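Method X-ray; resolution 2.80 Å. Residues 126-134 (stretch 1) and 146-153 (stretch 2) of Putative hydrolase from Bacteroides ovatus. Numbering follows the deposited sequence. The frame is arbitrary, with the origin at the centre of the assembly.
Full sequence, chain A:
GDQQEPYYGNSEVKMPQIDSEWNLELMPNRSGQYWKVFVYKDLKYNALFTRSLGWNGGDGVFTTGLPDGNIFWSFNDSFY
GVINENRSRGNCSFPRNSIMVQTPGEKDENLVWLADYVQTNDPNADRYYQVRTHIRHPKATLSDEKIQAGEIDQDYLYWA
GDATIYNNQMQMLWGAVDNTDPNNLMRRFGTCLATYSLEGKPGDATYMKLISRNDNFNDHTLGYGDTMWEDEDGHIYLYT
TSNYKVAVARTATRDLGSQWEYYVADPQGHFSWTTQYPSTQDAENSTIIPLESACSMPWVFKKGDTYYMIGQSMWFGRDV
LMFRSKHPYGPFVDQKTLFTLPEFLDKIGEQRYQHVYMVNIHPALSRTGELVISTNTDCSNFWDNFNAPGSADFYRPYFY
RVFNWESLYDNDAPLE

Stretch 1 126-134: DRYYQVRTH
Stretch 2 (146-153) KIQAGEID

Two arginines of stretch 1, Arg-127 and Arg-132, form no salt bridge across this contact but direct their guanidinium groups to three consecutive backbone carbonyls, those of Ile-147, Gln-148 and Ala-149, where the helix of stretch 2 runs out; every hydrogen bond between the stretches is of this kind. The helix, which begins earlier in the chain, covers Lys-146 to Gln-148 (phi/psi near -64/-39). Ala-149 is the first residue to leave helical values (-76/12), Gly-150 turns to positive phi (79/6), and Glu-151 to Asp-153 continue extended, with phi/psi of -69/140, -107/143 and -67/132. Two backbone bonds close this end, Glu-151 N to Lys-146 O at 2.9 Å and Gly-150 N to Ile-147 O at 3.1 Å.

After Asp-126 (phi/psi -64/159, chi1 t), a type II beta turn runs from Arg-127 to Gln-130, closed by Gln-130 N to Arg-127 O at 3.2 Å; Tyr-128 (-68/120) and Tyr-129 (60/26) occupy its corners, out of reach of stretch 2. Beyond it the chain is extended, with Gln-130 at -86/147, Val-131 at -127/157, Arg-132 at -101/155 and Thr-133 at -51/133, before His-134 bends to -66/-54. In register, Arg-132 CA lies 6.0 Å from Gly-150 CA and Thr-133 CA lies 6.8 Å from Ile-152 CA, so both chains advance in the same sense here. No backbone-to-backbone hydrogen bond joins them.

Arg-127 (phi/psi 65/24; chi1 m, chi2 m, chi3 t, chi4 80°) points its CA-to-CB bond toward stretch 2. Arg-127 NH1 donates to Ala-149 O at 2.7 Å, and Arg-127 NH2 adds a weak bond to the same Ala-149 O at 3.3 Å, the oxygen lying at the guanidinium edge. Arg-127 NE makes a weak bond, part of a salt bridge, to Asp-126 OD2 at 3.3 Å. Glu-151 OE2 stays 4.2 Å from Arg-127 NH2, close enough for charge attraction but beyond a salt bridge. Gly-150 leaves room for this arginine: Gly-150 CA is 3.6 Å from Arg-127 NH1, and an ideal CB would sit 2.3 Å from that NH1, a clash, while its positive phi independently favours glycine.

Arg-132 (chi1 m, chi2 t, chi3 t, chi4 82°) leaves the backbone sideways, but its nearly straight chain carries the guanidinium to the helix end. Arg-132 NH2 donates to Gln-148 O at 2.8 Å with a nearly linear angle of 167°; Arg-132 NE makes weak bonds to Ile-147 O at 3.1 Å and Gln-148 O at 3.3 Å. Both oxygens lie at the guanidinium edge, and Arg-132 NH1 is satisfied elsewhere in the structure.

Ile-152 (chi1 m, chi2 m) makes van der Waals contacts farther along, its methyls lying against backbone and a hydroxyl: Ile-152 CD1 lies 4.2 Å from Arg-132 CA and 3.9 Å from Val-131 O, and Ile-152 CG2 meets OG1 of Thr-133 (chi1 m) at 3.6 Å. Ile-147 (chi1 m, chi2 m) adds a looser touch, Ile-147 CG2 to Arg-132 CD at 4.3 Å. Together the stretches bury 381 Å².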

# COMPACT_ATOMS: atom_id res chain seq x y z
N ASP A 126 -23.92 -19.88 -8.51
CA ASP A 126 -22.67 -19.84 -7.77
C ASP A 126 -21.62 -18.98 -8.51
O ASP A 126 -21.75 -18.73 -9.71
CB ASP A 126 -22.15 -21.30 -7.55
CG ASP A 126 -21.13 -21.50 -6.44
OD1 ASP A 126 -21.24 -20.82 -5.38
OD2 ASP A 126 -20.26 -22.41 -6.58
N ARG A 127 -20.60 -18.50 -7.76
CA ARG A 127 -19.46 -17.71 -8.26
C ARG A 127 -19.85 -16.34 -8.79
O ARG A 127 -19.07 -15.74 -9.53
CB ARG A 127 -18.65 -18.48 -9.32
CG ARG A 127 -18.36 -19.93 -8.96
CD ARG A 127 -17.78 -20.10 -7.58
NE ARG A 127 -17.24 -21.44 -7.34
CZ ARG A 127 -16.04 -21.86 -7.75
NH1 ARG A 127 -15.25 -21.07 -8.45
NH2 ARG A 127 -15.64 -23.10 -7.46
N TYR A 128 -20.98 -15.78 -8.33
CA TYR A 128 -21.44 -14.46 -8.79
C TYR A 128 -20.51 -13.35 -8.31
O TYR A 128 -20.30 -13.18 -7.11
CB TYR A 128 -22.86 -14.19 -8.30
CG TYR A 128 -23.51 -12.96 -8.88
CD1 TYR A 128 -23.70 -12.84 -10.26
CD2 TYR A 128 -24.06 -11.99 -8.06
CE1 TYR A 128 -24.37 -11.74 -10.80
CE2 TYR A 128 -24.76 -10.91 -8.59
CZ TYR A 128 -24.91 -10.78 -9.96
OH TYR A 128 -25.59 -9.71 -10.50
N TYR A 129 -19.94 -12.61 -9.26
CA TYR A 129 -19.02 -11.51 -9.06
C TYR A 129 -17.75 -11.93 -8.31
O TYR A 129 -17.04 -11.09 -7.77
CB TYR A 129 -19.72 -10.31 -8.41
CG TYR A 129 -20.32 -9.39 -9.45
CD1 TYR A 129 -21.56 -9.65 -10.01
CD2 TYR A 129 -19.60 -8.30 -9.94
CE1 TYR A 129 -22.11 -8.81 -10.98
CE2 TYR A 129 -20.13 -7.46 -10.91
CZ TYR A 129 -21.39 -7.72 -11.43
OH TYR A 129 -21.93 -6.89 -12.40
N GLN A 130 -17.39 -13.23 -8.42
CA GLN A 130 -16.15 -13.79 -7.87
C GLN A 130 -15.07 -13.57 -8.94
O GLN A 130 -15.39 -13.50 -10.13
CB GLN A 130 -16.33 -15.26 -7.50
CG GLN A 130 -17.22 -15.42 -6.27
CD GLN A 130 -17.15 -16.77 -5.64
OE1 GLN A 130 -16.19 -17.52 -5.83
NE2 GLN A 130 -18.17 -17.13 -4.90
N VAL A 131 -13.82 -13.35 -8.51
CA VAL A 131 -12.72 -12.99 -9.38
C VAL A 131 -11.53 -13.93 -9.20
O VAL A 131 -11.41 -14.59 -8.17
CB VAL A 131 -12.36 -11.52 -9.04
CG1 VAL A 131 -11.03 -11.07 -9.64
CG2 VAL A 131 -13.49 -10.58 -9.48
N ARG A 132 -10.67 -14.00 -10.24
CA ARG A 132 -9.42 -14.78 -10.24
C ARG A 132 -8.23 -13.84 -10.00
O ARG A 132 -8.30 -12.66 -10.34
CB ARG A 132 -9.24 -15.48 -11.58
CG ARG A 132 -10.44 -16.25 -12.04
CD ARG A 132 -10.11 -17.02 -13.29
NE ARG A 132 -11.23 -17.86 -13.72
CZ ARG A 132 -12.28 -17.45 -14.43
NH1 ARG A 132 -12.39 -16.18 -14.80
NH2 ARG A 132 -13.22 -18.31 -14.78
N THR A 133 -7.12 -14.38 -9.46
CA THR A 133 -5.88 -13.63 -9.23
C THR A 133 -5.46 -12.86 -10.53
O THR A 133 -5.48 -13.45 -11.62
CB THR A 133 -4.77 -14.60 -8.78
OG1 THR A 133 -5.19 -15.34 -7.64
CG2 THR A 133 -3.46 -13.90 -8.49
N HIS A 134 -5.10 -11.56 -10.42
CA HIS A 134 -4.73 -10.77 -11.59
C HIS A 134 -3.43 -11.29 -12.20
O HIS A 134 -3.42 -11.57 -13.41
CB HIS A 134 -4.62 -9.26 -11.25
CG HIS A 134 -3.78 -8.47 -12.21
ND1 HIS A 134 -4.26 -8.11 -13.45
CD2 HIS A 134 -2.52 -8.02 -12.08
CE1 HIS A 134 -3.29 -7.43 -14.03
NE2 HIS A 134 -2.21 -7.36 -13.25
N LYS A 146 -8.25 -25.74 -13.00
CA LYS A 146 -8.61 -25.33 -11.62
C LYS A 146 -8.66 -23.81 -11.50
O LYS A 146 -9.54 -23.29 -10.83
CB LYS A 146 -7.60 -25.89 -10.61
CG LYS A 146 -7.60 -27.42 -10.44
CD LYS A 146 -8.34 -27.84 -9.19
CE LYS A 146 -8.26 -29.32 -8.95
NZ LYS A 146 -9.20 -29.75 -7.87
N ILE A 147 -7.74 -23.08 -12.18
CA ILE A 147 -7.74 -21.61 -12.22
C ILE A 147 -8.98 -21.13 -12.95
O ILE A 147 -9.59 -20.18 -12.48
CB ILE A 147 -6.45 -21.04 -12.86
CG1 ILE A 147 -5.22 -21.32 -11.95
CG2 ILE A 147 -6.58 -19.52 -13.11
CD1 ILE A 147 -5.35 -20.83 -10.42
N GLN A 148 -9.38 -21.79 -14.06
CA GLN A 148 -10.62 -21.42 -14.77
C GLN A 148 -11.79 -21.67 -13.85
O GLN A 148 -12.70 -20.85 -13.82
CB GLN A 148 -10.80 -22.20 -16.08
CG GLN A 148 -12.03 -21.74 -16.89
CD GLN A 148 -12.19 -22.52 -18.17
OE1 GLN A 148 -11.29 -22.55 -19.02
NE2 GLN A 148 -13.33 -23.19 -18.33
N ALA A 149 -11.74 -22.76 -13.05
CA ALA A 149 -12.78 -23.10 -12.09
C ALA A 149 -12.76 -22.23 -10.82
O ALA A 149 -13.46 -22.56 -9.86
CB ALA A 149 -12.68 -24.57 -11.71
N GLY A 150 -12.00 -21.13 -10.80
CA GLY A 150 -11.97 -20.18 -9.70
C GLY A 150 -11.15 -20.56 -8.49
O GLY A 150 -11.17 -19.81 -7.50
N GLU A 151 -10.37 -21.69 -8.53
CA GLU A 151 -9.50 -22.03 -7.40
C GLU A 151 -8.38 -20.98 -7.35
O GLU A 151 -7.92 -20.54 -8.41
CB GLU A 151 -8.88 -23.46 -7.51
CG GLU A 151 -9.81 -24.68 -7.71
CD GLU A 151 -11.11 -24.80 -6.93
OE1 GLU A 151 -11.13 -24.45 -5.73
OE2 GLU A 151 -12.09 -25.32 -7.52
N ILE A 152 -7.99 -20.52 -6.15
CA ILE A 152 -6.94 -19.51 -5.99
C ILE A 152 -5.65 -20.18 -5.44
O ILE A 152 -5.73 -21.07 -4.59
CB ILE A 152 -7.43 -18.38 -5.09
CG1 ILE A 152 -8.73 -17.73 -5.61
CG2 ILE A 152 -6.33 -17.35 -4.88
CD1 ILE A 152 -8.70 -17.17 -6.92
N ASP A 153 -4.48 -19.72 -5.92
CA ASP A 153 -3.16 -20.24 -5.53
C ASP A 153 -2.83 -19.95 -4.12
O ASP A 153 -2.93 -18.80 -3.69
CB ASP A 153 -2.05 -19.61 -6.38
CG ASP A 153 -2.19 -19.89 -7.83
OD1 ASP A 153 -2.22 -21.09 -8.20
OD2 ASP A 153 -2.34 -18.94 -8.61